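Local coordinates for 3-keto-5-aminohexanoate cleavage protein (Burkholderia xenovorans LB400, PDB 3E02) that binds a zinc ion within a TIM-barrel fold and probably cleaves beta-keto acids such as 3-keto-5-aminohexanoate, at residues C12-S17 / A47-H52; I82-T87 / P107-M112; H239-V244 / V254-E259. All blocks are in the same frame, centred on the assembly; numbering follows the deposited sequence.

Interaction 1: residues C12-S17 / A47-H52; sequences CAVTGS and AMLHLH. With ZN (zinc ion), chain B.
Gly-16 lies against the imidazole of His-52, one of two histidines through which the segment 47-52 holds the zinc ion. Followed outward, His-52 CB first meets Gly-16 O at 3.6 Å; CG then passes beneath Gly-16 CA, which sits over the middle of the ring, 3.5 Å from its centroid and 14° off the normal, as a CH-pi contact. CD2 also lies under Gly-16 CA (3.5 Å), ND1 faces Gly-16 C and Ser-17 CB, and at the tip NE2 binds zinc at 2.2 Å. CG is anti to the carbonyl carbon (chi1 -68°), which turns the ring toward the loop 14-17. Upstream, strands 10-13 and 48-54 lie side by side and parallel in the TIM barrel, joined through helix 31-44 as a beta-alpha-beta unit, with Cys-12 N bonded to Met-48 O and His-50 N to Cys-12 O. Beyond them Val-14 N reaches His-50 O (3.2 Å) almost in line with the carbonyl, and a water donates to the same oxygen while accepting from Gly-16 N, bridging loop and strand. His-50 turns its ring to the face shared with Ala-13, whose CB approaches the ring edge 3.8 Å from CD2, while His-50 NE2 takes another zinc position. Glu-259 supplies the third protein ligand. On the face of Cys-12 and Leu-49, toward helix 31-44, Cys-12 CB packs on Leu-49 CD2 at 4.0 Å, and Val-14 CG2 lies alongside Leu-51 CD2.

Interaction 2: residues I82-T87 / P107-M112; sequences ILNITT and PEVASM
Ile-82 and Val-109 meet methyl to methyl across two neighbouring parallel strands of the barrel, Ile-82 CG2 lying 3.6 Å from Val-109 CG2 with the side chains set obliquely. The other Val-109 branch, CG1, stands anti to the backbone N (chi1 180°) and reaches the amide of Asn-84, 3.7 Å from its CG. That amide has polar partners outside the contact: ND2 bonds to Glu-170, and OD1 makes a weak bond to ND1 of the zinc ligand His-50. On the face of Ile-85 and Ala-110, Ile-85 crosses Pro-107 at about a right angle, its CG1 against CB and CG of the proline ring. Helix 95-105 makes the connection between the strands, completing a beta-alpha-beta crossover, and the backbone bonds Ile-85 N to Val-109 O and Ser-111 N to Ile-85 O set the pairing.

At the C-terminal end hydroxyls carry the contact. Ser-111 OG, held between its backbone N and carbonyl carbon (chi1 64°), accepts from Thr-87 N at 3.1 Å with a nearly straight N-H (160°). Thr-87 OG1 donates in return to Ser-111 O at 2.6 Å, approaching from above the carbonyl plane. At the other end, one water joins Leu-83 O to Glu-108 N, and a second joins Leu-83 N to Glu-108 OE2; the carboxylate is also salt-bridged to Arg-298 through OE2 and bonded to Thr-303 OG1 through OE1. Thr-86 OG1, tied to the backbone N of Gly-88, lies 2.8 Å from a zinc-bound water. The chemistry implies a graded contact: one water stands between the backbones at the N-terminal end and a second ties the Glu-108 carboxylate to strand 82-85, whereas two bonds between Thr-87 and Ser-111 join the loop to the next strand, and Asn-84 probably helps to orient His-50 from the second shell.

Interaction 3: residues H239-V244 / V254-E259; sequences HQMPFV and VRVGLE. With ZN (zinc ion), chain B.
Helix 240-249 packs on strand 253-256 in an apolar helix-on-strand contact between the outer helix layer and the barrel strands of the TIM barrel, within the beta-alpha-beta unit that begins with strand 229-235. The short helical and strand segments run almost antiparallel, 169° between their directions, with axes 8.7 Å apart. Val-244 carries much of the contact. Its CB lies 3.8 Å from Val-254 CB, while CG1, anti to the carbonyl carbon (chi1 -62°), is brought down onto the strand backbone, 3.3 Å from Arg-255 O. The other branch, CG2, faces Val-256 CG1 at 4.2 Å, the two side chains crossing at about a right angle. Val-256 CG1 also receives the tip of Met-241, whose chain bends so that CE comes within 4.0 Å. Gln-240 reaches across Val-256 with its extended chain toward Gly-257. Helix 273-286 borders the same apolar patch through Ile-280 and Val-277, and Met-241 also packs on Leu-287 of the second subunit.

Arg-255 takes the reverse course, turning from the helix toward the barrel interior. Its chain is extended from CG to NE, which carries the guanidinium to the metal site; NE is salt-bridged to Asp-260. Gly-257, where the strand has ended, has a positive phi (133°), an angle at which glycine is favoured, and the chain turns there toward Glu-259. Arg-255 NH2 forms a salt bridge (3.1 Å) with Glu-259 OE2, the same oxygen that binds zinc at 2.2 Å.

Overall arrangement
All three contacts are buried and use one barrel sheet, but at different depths. Interactions 1 and 2 are parallel strand pairings whose strands 48-54 and 82-85 are themselves neighbours, so the two run on through backbone bonds; interaction 3 pairs a helix with a strand and relies on apolar packing. Its strand 253-256 adjoins strand 10-13 of interaction 1. Zinc joins interactions 1 and 3, which together supply its three protein ligands, whereas interaction 2 approaches it through a shared metal-bound water and second-shell groups. Interactions 2 and 3 do not touch, their centres lying about 18 Å apart. Interaction 3 alone reaches a neighbouring subunit.

Interaction 1: residues C12-S17 / A47-H52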
ATOM      1  N   CYS A  12      25.622 -10.039 -10.517  1.00 34.67           N
ATOM      2  CA  CYS A  12      25.582  -9.966 -11.978  1.00 33.63           C
ATOM      3  C   CYS A  12      25.154 -11.311 -12.564  1.00 34.25           C
ATOM      4  O   CYS A  12      25.874 -12.310 -12.409  1.00 34.56           O
ATOM      5  CB  CYS A  12      26.908  -9.574 -12.562  1.00 33.86           C
ATOM      6  SG  CYS A  12      26.831  -9.458 -14.378  1.00 37.76           S
ATOM      7  N   ALA A  13      23.998 -11.319 -13.226  1.00 33.05           N
ATOM      8  CA  ALA A  13      23.463 -12.488 -13.931  1.00 33.12           C
ATOM      9  C   ALA A  13      23.996 -12.382 -15.365  1.00 33.13           C
ATOM     10  O   ALA A  13      23.485 -11.630 -16.199  1.00 33.37           O
ATOM     11  CB  ALA A  13      21.948 -12.525 -13.864  1.00 31.82           C
ATOM     12  N   VAL A  14      25.037 -13.164 -15.638  1.00 33.59           N
ATOM     13  CA  VAL A  14      25.866 -13.036 -16.849  1.00 33.90           C
ATOM     14  C   VAL A  14      25.214 -13.289 -18.213  1.00 33.60           C
ATOM     15  O   VAL A  14      25.497 -12.560 -19.161  1.00 33.76           O
ATOM     16  CB  VAL A  14      27.170 -13.916 -16.695  1.00 35.62           C
ATOM     17  CG1 VAL A  14      28.041 -13.912 -17.964  1.00 33.83           C
ATOM     18  CG2 VAL A  14      27.993 -13.419 -15.481  1.00 32.78           C
ATOM     19  N   THR A  15      24.381 -14.324 -18.314  1.00 33.53           N
ATOM     20  CA  THR A  15      23.779 -14.693 -19.605  1.00 32.67           C
ATOM     21  C   THR A  15      22.377 -15.289 -19.559  1.00 33.20           C
ATOM     22  O   THR A  15      21.569 -15.001 -20.453  1.00 34.01           O
ATOM     23  CB  THR A  15      24.745 -15.583 -20.419  1.00 32.48           C
ATOM     24  OG1 THR A  15      24.300 -15.651 -21.781  1.00 32.81           O
ATOM     25  CG2 THR A  15      24.903 -16.994 -19.807  1.00 31.46           C
ATOM     26  N   GLY A  16      22.070 -16.114 -18.557  1.00 33.48           N
ATOM     27  CA  GLY A  16      20.733 -16.674 -18.439  1.00 32.95           C
ATOM     28  C   GLY A  16      20.356 -17.639 -19.543  1.00 33.19           C
ATOM     29  O   GLY A  16      21.221 -18.229 -20.206  1.00 31.68           O
ATOM     30  N   SER A  17      19.048 -17.772 -19.725  1.00 34.04           N
ATOM     31  CA  SER A  17      18.454 -18.637 -20.730  1.00 35.30           C
ATOM     32  C   SER A  17      17.228 -18.047 -21.448  1.00 35.37           C
ATOM     33  O   SER A  17      16.647 -18.766 -22.258  1.00 36.06           O
ATOM     34  CB  SER A  17      18.030 -19.933 -20.029  1.00 37.19           C
ATOM     35  OG  SER A  17      16.961 -19.671 -19.131  1.00 40.30           O
ATOM     36  N   ALA A  47      29.807  -8.507  -6.454  1.00 34.17           N
ATOM     37  CA  ALA A  47      30.205  -9.419  -5.366  1.00 34.34           C
ATOM     38  C   ALA A  47      29.800 -10.870  -5.652  1.00 34.75           C
ATOM     39  O   ALA A  47      30.423 -11.808  -5.115  1.00 33.72           O
ATOM     40  CB  ALA A  47      29.589  -8.965  -4.021  1.00 34.34           C
HETATM   41  N   MSE A  48      28.751 -11.052  -6.472  1.00 34.36           N
HETATM   42  CA  MSE A  48      28.223 -12.369  -6.812  1.00 34.01           C
HETATM   43  C   MSE A  48      27.895 -12.454  -8.312  1.00 34.49           C
HETATM   44  O   MSE A  48      27.432 -11.478  -8.906  1.00 32.86           O
HETATM   45  CB  MSE A  48      26.977 -12.653  -5.950  1.00 34.69           C
HETATM   46  CG  MSE A  48      26.322 -14.019  -6.201  1.00 36.09           C
HETATM   47 SE   MSE A  48      25.303 -14.687  -4.677  0.75 35.71          SE
HETATM   48  CE  MSE A  48      23.927 -13.443  -4.659  1.00 33.88           C
ATOM     49  N   LEU A  49      28.174 -13.615  -8.899  1.00 33.98           N
ATOM     50  CA  LEU A  49      27.907 -13.904 -10.305  1.00 33.40           C
ATOM     51  C   LEU A  49      26.895 -15.026 -10.365  1.00 33.82           C
ATOM     52  O   LEU A  49      27.145 -16.090  -9.791  1.00 34.49           O
ATOM     53  CB  LEU A  49      29.194 -14.334 -11.010  1.00 34.01           C
ATOM     54  CG  LEU A  49      30.324 -13.314 -11.011  1.00 34.43           C
ATOM     55  CD1 LEU A  49      31.571 -13.929 -11.621  1.00 34.06           C
ATOM     56  CD2 LEU A  49      29.903 -12.039 -11.755  1.00 34.45           C
ATOM     57  N   HIS A  50      25.745 -14.767 -11.005  1.00 32.70           N
ATOM     58  CA  HIS A  50      24.679 -15.754 -11.201  1.00 32.56           C
ATOM     59  C   HIS A  50      24.926 -16.348 -12.598  1.00 33.86           C
ATOM     60  O   HIS A  50      24.930 -15.631 -13.602  1.00 34.93           O
ATOM     61  CB  HIS A  50      23.306 -15.120 -11.031  1.00 32.53           C
ATOM     62  CG  HIS A  50      22.184 -16.006 -11.434  1.00 34.82           C
ATOM     63  ND1 HIS A  50      21.717 -17.037 -10.651  1.00 39.42           N
ATOM     64  CD2 HIS A  50      21.453 -16.031 -12.567  1.00 35.08           C
ATOM     65  CE1 HIS A  50      20.732 -17.649 -11.284  1.00 43.11           C
ATOM     66  NE2 HIS A  50      20.541 -17.047 -12.441  1.00 34.10           N
ATOM     67  N   LEU A  51      25.105 -17.663 -12.647  1.00 33.60           N
ATOM     68  CA  LEU A  51      25.587 -18.348 -13.843  1.00 34.65           C
ATOM     69  C   LEU A  51      24.707 -19.439 -14.438  1.00 34.64           C
ATOM     70  O   LEU A  51      24.206 -20.288 -13.709  1.00 33.58           O
ATOM     71  CB  LEU A  51      26.935 -18.978 -13.488  1.00 34.43           C
ATOM     72  CG  LEU A  51      28.037 -18.024 -13.002  1.00 34.50           C
ATOM     73  CD1 LEU A  51      29.215 -18.824 -12.421  1.00 37.34           C
ATOM     74  CD2 LEU A  51      28.490 -17.091 -14.111  1.00 34.32           C
ATOM     75  N   HIS A  52      24.559 -19.370 -15.770  1.00 34.44           N
ATOM     76  CA  HIS A  52      23.961 -20.395 -16.626  1.00 33.86           C
ATOM     77  C   HIS A  52      25.018 -20.756 -17.667  1.00 34.82           C
ATOM     78  O   HIS A  52      25.956 -19.978 -17.922  1.00 36.17           O
ATOM     79  CB  HIS A  52      22.766 -19.868 -17.424  1.00 34.20           C
ATOM     80  CG  HIS A  52      21.567 -19.522 -16.612  1.00 32.41           C
ATOM     81  ND1 HIS A  52      20.318 -20.053 -16.874  1.00 32.70           N
ATOM     82  CD2 HIS A  52      21.405 -18.662 -15.579  1.00 34.75           C
ATOM     83  CE1 HIS A  52      19.446 -19.542 -16.022  1.00 34.27           C
ATOM     84  NE2 HIS A  52      20.080 -18.696 -15.231  1.00 31.05           N
TER
HETATM   85 ZN    ZN B 311      18.978 -17.304 -13.918  1.00 32.84          ZN
HETATM   86  O   HOH W   1      23.579 -16.087 -15.997  1.00 21.42           O
HETATM   87  O   HOH W   2      17.866 -19.075 -12.492  1.00 27.28           O
HETATM   88  O   HOH W   3      17.277 -16.320 -12.504  1.00 26.37           O
HETATM   89  O   HOH W   4      16.998 -17.924 -14.682  1.00 39.17           O

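Interaction 2: residues I82-T87 / P107-M112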
ATOM      1  N   ILE A  82      31.403 -14.532  -5.409  1.00 32.93           N
ATOM      2  CA  ILE A  82      30.621 -15.720  -5.048  1.00 33.34           C
ATOM      3  C   ILE A  82      29.991 -16.246  -6.344  1.00 33.77           C
ATOM      4  O   ILE A  82      29.387 -15.478  -7.081  1.00 34.05           O
ATOM      5  CB  ILE A  82      29.468 -15.401  -4.072  1.00 33.19           C
ATOM      6  CG1 ILE A  82      29.994 -14.830  -2.751  1.00 34.07           C
ATOM      7  CG2 ILE A  82      28.642 -16.659  -3.813  1.00 33.08           C
ATOM      8  CD1 ILE A  82      28.905 -14.333  -1.813  1.00 34.13           C
ATOM      9  N   LEU A  83      30.144 -17.537  -6.615  1.00 34.03           N
ATOM     10  CA  LEU A  83      29.591 -18.139  -7.830  1.00 34.50           C
ATOM     11  C   LEU A  83      28.264 -18.792  -7.470  1.00 34.03           C
ATOM     12  O   LEU A  83      28.228 -19.732  -6.700  1.00 34.62           O
ATOM     13  CB  LEU A  83      30.587 -19.092  -8.482  1.00 34.54           C
ATOM     14  CG  LEU A  83      31.974 -18.471  -8.714  1.00 34.80           C
ATOM     15  CD1 LEU A  83      32.896 -19.435  -9.479  1.00 34.69           C
ATOM     16  CD2 LEU A  83      31.905 -17.109  -9.422  1.00 32.98           C
ATOM     17  N   ASN A  84      27.192 -18.235  -8.034  1.00 33.25           N
ATOM     18  CA  ASN A  84      25.805 -18.631  -7.820  1.00 33.31           C
ATOM     19  C   ASN A  84      25.386 -19.432  -9.069  1.00 33.57           C
ATOM     20  O   ASN A  84      25.418 -18.892 -10.196  1.00 32.89           O
ATOM     21  CB  ASN A  84      25.006 -17.333  -7.562  1.00 33.07           C
ATOM     22  CG  ASN A  84      23.501 -17.483  -7.579  1.00 34.69           C
ATOM     23  OD1 ASN A  84      22.935 -18.490  -7.979  1.00 44.33           O
ATOM     24  ND2 ASN A  84      22.838 -16.416  -7.150  1.00 35.60           N
ATOM     25  N   ILE A  85      25.009 -20.701  -8.849  1.00 33.34           N
ATOM     26  CA  ILE A  85      24.606 -21.623  -9.918  0.50 33.91           C
ATOM     27  C   ILE A  85      23.082 -21.713 -10.039  1.00 34.99           C
ATOM     28  O   ILE A  85      22.361 -21.904  -9.035  1.00 35.02           O
ATOM     29  CB  ILE A  85      25.171 -23.065  -9.696  0.50 33.98           C
ATOM     30  CG1 ILE A  85      26.689 -23.047  -9.442  0.50 34.37           C
ATOM     31  CG2 ILE A  85      24.837 -23.979 -10.892  0.50 33.77           C
ATOM     32  CD1 ILE A  85      27.521 -22.377 -10.535  0.50 31.49           C
ATOM     33  N   THR A  86      22.590 -21.595 -11.272  1.00 35.64           N
ATOM     34  CA  THR A  86      21.173 -21.695 -11.527  1.00 34.55           C
ATOM     35  C   THR A  86      20.680 -23.135 -11.334  1.00 34.96           C
ATOM     36  O   THR A  86      21.394 -24.101 -11.641  1.00 34.04           O
ATOM     37  CB  THR A  86      20.784 -21.249 -12.966  1.00 35.53           C
ATOM     38  OG1 THR A  86      19.360 -21.305 -13.102  1.00 35.42           O
ATOM     39  CG2 THR A  86      21.430 -22.136 -14.037  1.00 32.69           C
ATOM     40  N   THR A  87      19.502 -23.253 -10.734  1.00 34.87           N
ATOM     41  CA  THR A  87      18.761 -24.511 -10.698  1.00 36.62           C
ATOM     42  C   THR A  87      17.474 -24.323 -11.534  1.00 37.99           C
ATOM     43  O   THR A  87      16.604 -25.168 -11.470  1.00 38.28           O
ATOM     44  CB  THR A  87      18.417 -24.972  -9.279  1.00 36.09           C
ATOM     45  OG1 THR A  87      17.476 -24.073  -8.704  1.00 33.48           O
ATOM     46  CG2 THR A  87      19.670 -25.068  -8.406  1.00 35.51           C
ATOM     47  N   PRO A 107      28.204 -25.529  -4.937  1.00 34.97           N
ATOM     48  CA  PRO A 107      28.522 -24.114  -4.833  1.00 35.22           C
ATOM     49  C   PRO A 107      28.130 -23.505  -3.491  1.00 34.19           C
ATOM     50  O   PRO A 107      27.357 -24.088  -2.736  1.00 33.31           O
ATOM     51  CB  PRO A 107      27.677 -23.496  -5.951  1.00 34.27           C
ATOM     52  CG  PRO A 107      26.459 -24.338  -5.954  1.00 35.32           C
ATOM     53  CD  PRO A 107      26.958 -25.730  -5.704  1.00 35.34           C
ATOM     54  N   GLU A 108      28.671 -22.320  -3.224  1.00 33.72           N
ATOM     55  CA  GLU A 108      28.302 -21.556  -2.035  1.00 33.60           C
ATOM     56  C   GLU A 108      26.850 -21.089  -2.111  1.00 32.31           C
ATOM     57  O   GLU A 108      26.169 -20.995  -1.074  1.00 32.10           O
ATOM     58  CB  GLU A 108      29.174 -20.317  -1.881  1.00 34.40           C
ATOM     59  CG  GLU A 108      30.616 -20.597  -1.587  1.00 34.78           C
ATOM     60  CD  GLU A 108      31.338 -19.321  -1.289  1.00 34.63           C
ATOM     61  OE1 GLU A 108      31.351 -18.922  -0.108  1.00 35.57           O
ATOM     62  OE2 GLU A 108      31.872 -18.732  -2.239  1.00 34.11           O
ATOM     63  N   VAL A 109      26.401 -20.769  -3.331  1.00 31.23           N
ATOM     64  CA  VAL A 109      25.050 -20.296  -3.578  1.00 32.62           C
ATOM     65  C   VAL A 109      24.431 -20.947  -4.824  1.00 32.66           C
ATOM     66  O   VAL A 109      25.126 -21.237  -5.795  1.00 33.26           O
ATOM     67  CB  VAL A 109      25.007 -18.739  -3.715  1.00 33.11           C
ATOM     68  CG1 VAL A 109      23.579 -18.242  -3.982  1.00 32.07           C
ATOM     69  CG2 VAL A 109      25.594 -18.064  -2.458  1.00 31.72           C
ATOM     70  N   ALA A 110      23.137 -21.246  -4.735  1.00 32.35           N
ATOM     71  CA  ALA A 110      22.349 -21.720  -5.875  1.00 33.36           C
ATOM     72  C   ALA A 110      21.035 -20.970  -5.894  1.00 33.60           C
ATOM     73  O   ALA A 110      20.511 -20.622  -4.830  1.00 33.59           O
ATOM     74  CB  ALA A 110      22.102 -23.234  -5.795  1.00 33.23           C
ATOM     75  N   SER A 111      20.491 -20.725  -7.085  1.00 34.68           N
ATOM     76  CA  SER A 111      19.179 -20.084  -7.193  1.00 36.09           C
ATOM     77  C   SER A 111      18.126 -21.129  -6.816  1.00 37.13           C
ATOM     78  O   SER A 111      18.368 -22.331  -6.949  1.00 37.07           O
ATOM     79  CB  SER A 111      18.926 -19.487  -8.587  1.00 36.59           C
ATOM     80  OG  SER A 111      18.888 -20.476  -9.581  1.00 40.65           O
HETATM   81  N   MSE A 112      16.989 -20.668  -6.300  1.00 37.61           N
HETATM   82  CA  MSE A 112      15.894 -21.551  -5.885  1.00 37.90           C
HETATM   83  C   MSE A 112      14.588 -20.847  -6.216  1.00 36.96           C
HETATM   84  O   MSE A 112      14.201 -19.910  -5.538  1.00 36.99           O
HETATM   85  CB  MSE A 112      16.025 -21.855  -4.381  1.00 37.98           C
HETATM   86  CG  MSE A 112      14.967 -22.746  -3.731  1.00 40.43           C
HETATM   87 SE   MSE A 112      14.864 -24.521  -4.477  0.75 44.33          SE
HETATM   88  CE  MSE A 112      16.778 -25.110  -4.335  1.00 40.63           C
TER
HETATM   89  O   HOH W   5      30.163 -21.153  -5.413  1.00 23.76           O
HETATM   90  O   HOH W   6      31.894 -19.172  -4.814  1.00 26.57           O
HETATM   91  O   HOH W   2      17.866 -19.075 -12.492  1.00 27.28           O

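Interaction 3: residues H239-V244 / V254-E259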
ATOM      1  N   HIS A 239      13.076  -2.011 -17.322  1.00 34.85           N
ATOM      2  CA  HIS A 239      12.735  -1.850 -15.899  1.00 34.67           C
ATOM      3  C   HIS A 239      13.883  -2.084 -14.950  1.00 34.36           C
ATOM      4  O   HIS A 239      13.757  -1.720 -13.777  1.00 33.44           O
ATOM      5  CB  HIS A 239      11.578  -2.782 -15.506  1.00 35.32           C
ATOM      6  CG  HIS A 239      10.370  -2.611 -16.367  1.00 34.26           C
ATOM      7  ND1 HIS A 239       9.634  -1.448 -16.378  1.00 34.67           N
ATOM      8  CD2 HIS A 239       9.767  -3.455 -17.235  1.00 34.85           C
ATOM      9  CE1 HIS A 239       8.645  -1.571 -17.250  1.00 38.19           C
ATOM     10  NE2 HIS A 239       8.704  -2.780 -17.778  1.00 35.98           N
ATOM     11  N   GLN A 240      14.983  -2.670 -15.443  1.00 32.98           N
ATOM     12  CA  GLN A 240      16.138  -3.031 -14.621  1.00 32.73           C
ATOM     13  C   GLN A 240      16.668  -1.896 -13.761  1.00 32.78           C
ATOM     14  O   GLN A 240      16.666  -2.017 -12.559  1.00 32.86           O
ATOM     15  CB  GLN A 240      17.287  -3.549 -15.487  1.00 31.70           C
ATOM     16  CG  GLN A 240      18.538  -4.008 -14.734  1.00 34.02           C
ATOM     17  CD  GLN A 240      19.578  -4.529 -15.677  1.00 35.12           C
ATOM     18  OE1 GLN A 240      20.195  -3.748 -16.397  1.00 36.36           O
ATOM     19  NE2 GLN A 240      19.767  -5.846 -15.702  1.00 35.52           N
HETATM   20  N   MSE A 241      17.125  -0.809 -14.380  1.00 33.02           N
HETATM   21  CA  MSE A 241      17.741   0.278 -13.597  1.00 33.75           C
HETATM   22  C   MSE A 241      16.830   0.979 -12.586  1.00 33.85           C
HETATM   23  O   MSE A 241      17.243   1.159 -11.433  1.00 33.80           O
HETATM   24  CB  MSE A 241      18.509   1.255 -14.494  1.00 33.74           C
HETATM   25  CG  MSE A 241      19.739   0.596 -15.110  1.00 33.37           C
HETATM   26 SE   MSE A 241      21.088   0.034 -13.796  0.75 33.05          SE
HETATM   27  CE  MSE A 241      22.157  -1.079 -14.955  1.00 34.82           C
ATOM     28  N   PRO A 242      15.609   1.374 -12.993  1.00 34.55           N
ATOM     29  CA  PRO A 242      14.681   1.958 -12.002  1.00 35.14           C
ATOM     30  C   PRO A 242      14.368   1.024 -10.842  1.00 34.77           C
ATOM     31  O   PRO A 242      14.352   1.468  -9.697  1.00 34.41           O
ATOM     32  CB  PRO A 242      13.405   2.222 -12.817  1.00 35.79           C
ATOM     33  CG  PRO A 242      13.824   2.228 -14.204  1.00 38.89           C
ATOM     34  CD  PRO A 242      15.049   1.431 -14.354  1.00 34.61           C
ATOM     35  N   PHE A 243      14.142  -0.258 -11.134  1.00 34.30           N
ATOM     36  CA  PHE A 243      13.829  -1.227 -10.058  1.00 34.23           C
ATOM     37  C   PHE A 243      14.975  -1.490  -9.093  1.00 33.69           C
ATOM     38  O   PHE A 243      14.745  -1.493  -7.894  1.00 34.04           O
ATOM     39  CB  PHE A 243      13.238  -2.535 -10.591  1.00 34.81           C
ATOM     40  CG  PHE A 243      11.754  -2.489 -10.664  1.00 36.53           C
ATOM     41  CD1 PHE A 243      11.115  -1.679 -11.601  1.00 38.85           C
ATOM     42  CD2 PHE A 243      10.989  -3.158  -9.717  1.00 38.02           C
ATOM     43  CE1 PHE A 243       9.720  -1.590 -11.632  1.00 39.97           C
ATOM     44  CE2 PHE A 243       9.604  -3.073  -9.741  1.00 37.95           C
ATOM     45  CZ  PHE A 243       8.974  -2.288 -10.678  1.00 39.63           C
ATOM     46  N   VAL A 244      16.186  -1.692  -9.605  1.00 32.93           N
ATOM     47  CA  VAL A 244      17.343  -1.912  -8.726  1.00 32.41           C
ATOM     48  C   VAL A 244      17.705  -0.630  -7.958  1.00 32.96           C
ATOM     49  O   VAL A 244      18.178  -0.737  -6.841  1.00 33.52           O
ATOM     50  CB  VAL A 244      18.556  -2.538  -9.426  1.00 32.24           C
ATOM     51  CG1 VAL A 244      18.173  -3.939  -9.965  1.00 32.07           C
ATOM     52  CG2 VAL A 244      19.128  -1.645 -10.540  1.00 30.90           C
ATOM     53  N   VAL A 254      20.932  -5.489  -5.192  1.00 32.64           N
ATOM     54  CA  VAL A 254      20.681  -5.292  -6.615  1.00 34.15           C
ATOM     55  C   VAL A 254      21.241  -6.405  -7.478  1.00 34.40           C
ATOM     56  O   VAL A 254      22.315  -6.946  -7.205  1.00 33.17           O
ATOM     57  CB  VAL A 254      21.251  -3.915  -7.108  1.00 35.63           C
ATOM     58  CG1 VAL A 254      20.680  -2.743  -6.265  1.00 34.10           C
ATOM     59  CG2 VAL A 254      22.765  -3.879  -7.101  1.00 36.10           C
ATOM     60  N   ARG A 255      20.476  -6.748  -8.510  1.00 35.00           N
ATOM     61  CA  ARG A 255      20.895  -7.691  -9.532  1.00 34.61           C
ATOM     62  C   ARG A 255      20.771  -7.024 -10.899  1.00 32.78           C
ATOM     63  O   ARG A 255      19.704  -6.512 -11.237  1.00 32.55           O
ATOM     64  CB  ARG A 255      20.063  -8.965  -9.490  1.00 34.18           C
ATOM     65  CG  ARG A 255      20.215  -9.821 -10.743  1.00 33.68           C
ATOM     66  CD  ARG A 255      19.744 -11.237 -10.529  1.00 37.44           C
ATOM     67  NE  ARG A 255      19.327 -11.823 -11.794  1.00 37.42           N
ATOM     68  CZ  ARG A 255      18.943 -13.081 -11.969  1.00 37.81           C
ATOM     69  NH1 ARG A 255      19.015 -13.977 -10.988  1.00 37.37           N
ATOM     70  NH2 ARG A 255      18.523 -13.447 -13.167  1.00 38.47           N
ATOM     71  N   VAL A 256      21.871  -7.029 -11.652  1.00 32.79           N
ATOM     72  CA  VAL A 256      21.903  -6.534 -13.038  1.00 32.73           C
ATOM     73  C   VAL A 256      22.517  -7.661 -13.855  1.00 33.18           C
ATOM     74  O   VAL A 256      22.790  -8.739 -13.308  1.00 33.75           O
ATOM     75  CB  VAL A 256      22.666  -5.185 -13.190  1.00 32.57           C
ATOM     76  CG1 VAL A 256      21.968  -4.069 -12.371  1.00 32.04           C
ATOM     77  CG2 VAL A 256      24.134  -5.326 -12.798  1.00 32.23           C
ATOM     78  N   GLY A 257      22.659  -7.441 -15.164  1.00 33.10           N
ATOM     79  CA  GLY A 257      23.276  -8.389 -16.066  1.00 32.25           C
ATOM     80  C   GLY A 257      22.514  -8.633 -17.352  1.00 32.89           C
ATOM     81  O   GLY A 257      21.301  -8.382 -17.423  1.00 31.94           O
ATOM     82  N   LEU A 258      23.247  -9.118 -18.363  1.00 32.16           N
ATOM     83  CA  LEU A 258      22.685  -9.424 -19.677  1.00 32.56           C
ATOM     84  C   LEU A 258      21.629 -10.528 -19.670  1.00 33.18           C
ATOM     85  O   LEU A 258      20.870 -10.650 -20.618  1.00 34.08           O
ATOM     86  CB  LEU A 258      23.777  -9.697 -20.714  1.00 33.65           C
ATOM     87  CG  LEU A 258      24.773  -8.556 -20.980  1.00 38.36           C
ATOM     88  CD1 LEU A 258      25.738  -8.944 -22.115  1.00 36.66           C
ATOM     89  CD2 LEU A 258      24.100  -7.273 -21.339  1.00 39.80           C
ATOM     90  N   GLU A 259      21.602 -11.348 -18.622  1.00 34.19           N
ATOM     91  CA  GLU A 259      20.506 -12.305 -18.433  1.00 32.89           C
ATOM     92  C   GLU A 259      19.130 -11.625 -18.366  1.00 33.24           C
ATOM     93  O   GLU A 259      18.159 -12.168 -18.887  1.00 33.05           O
ATOM     94  CB  GLU A 259      20.714 -13.096 -17.146  1.00 33.45           C
ATOM     95  CG  GLU A 259      19.490 -13.900 -16.684  1.00 32.04           C
ATOM     96  CD  GLU A 259      19.783 -15.040 -15.763  1.00 33.65           C
ATOM     97  OE1 GLU A 259      20.948 -15.359 -15.508  1.00 35.06           O
ATOM     98  OE2 GLU A 259      18.789 -15.652 -15.366  1.00 36.04           O
TER
HETATM   99 ZN    ZN B 311      18.978 -17.304 -13.918  1.00 32.84          ZN
HETATM  100  O   HOH W   3      17.277 -16.320 -12.504  1.00 26.37           O
HETATM  101  O   HOH W   2      17.866 -19.075 -12.492  1.00 27.28           O
HETATM  102  O   HOH W   4      16.998 -17.924 -14.682  1.00 39.17           O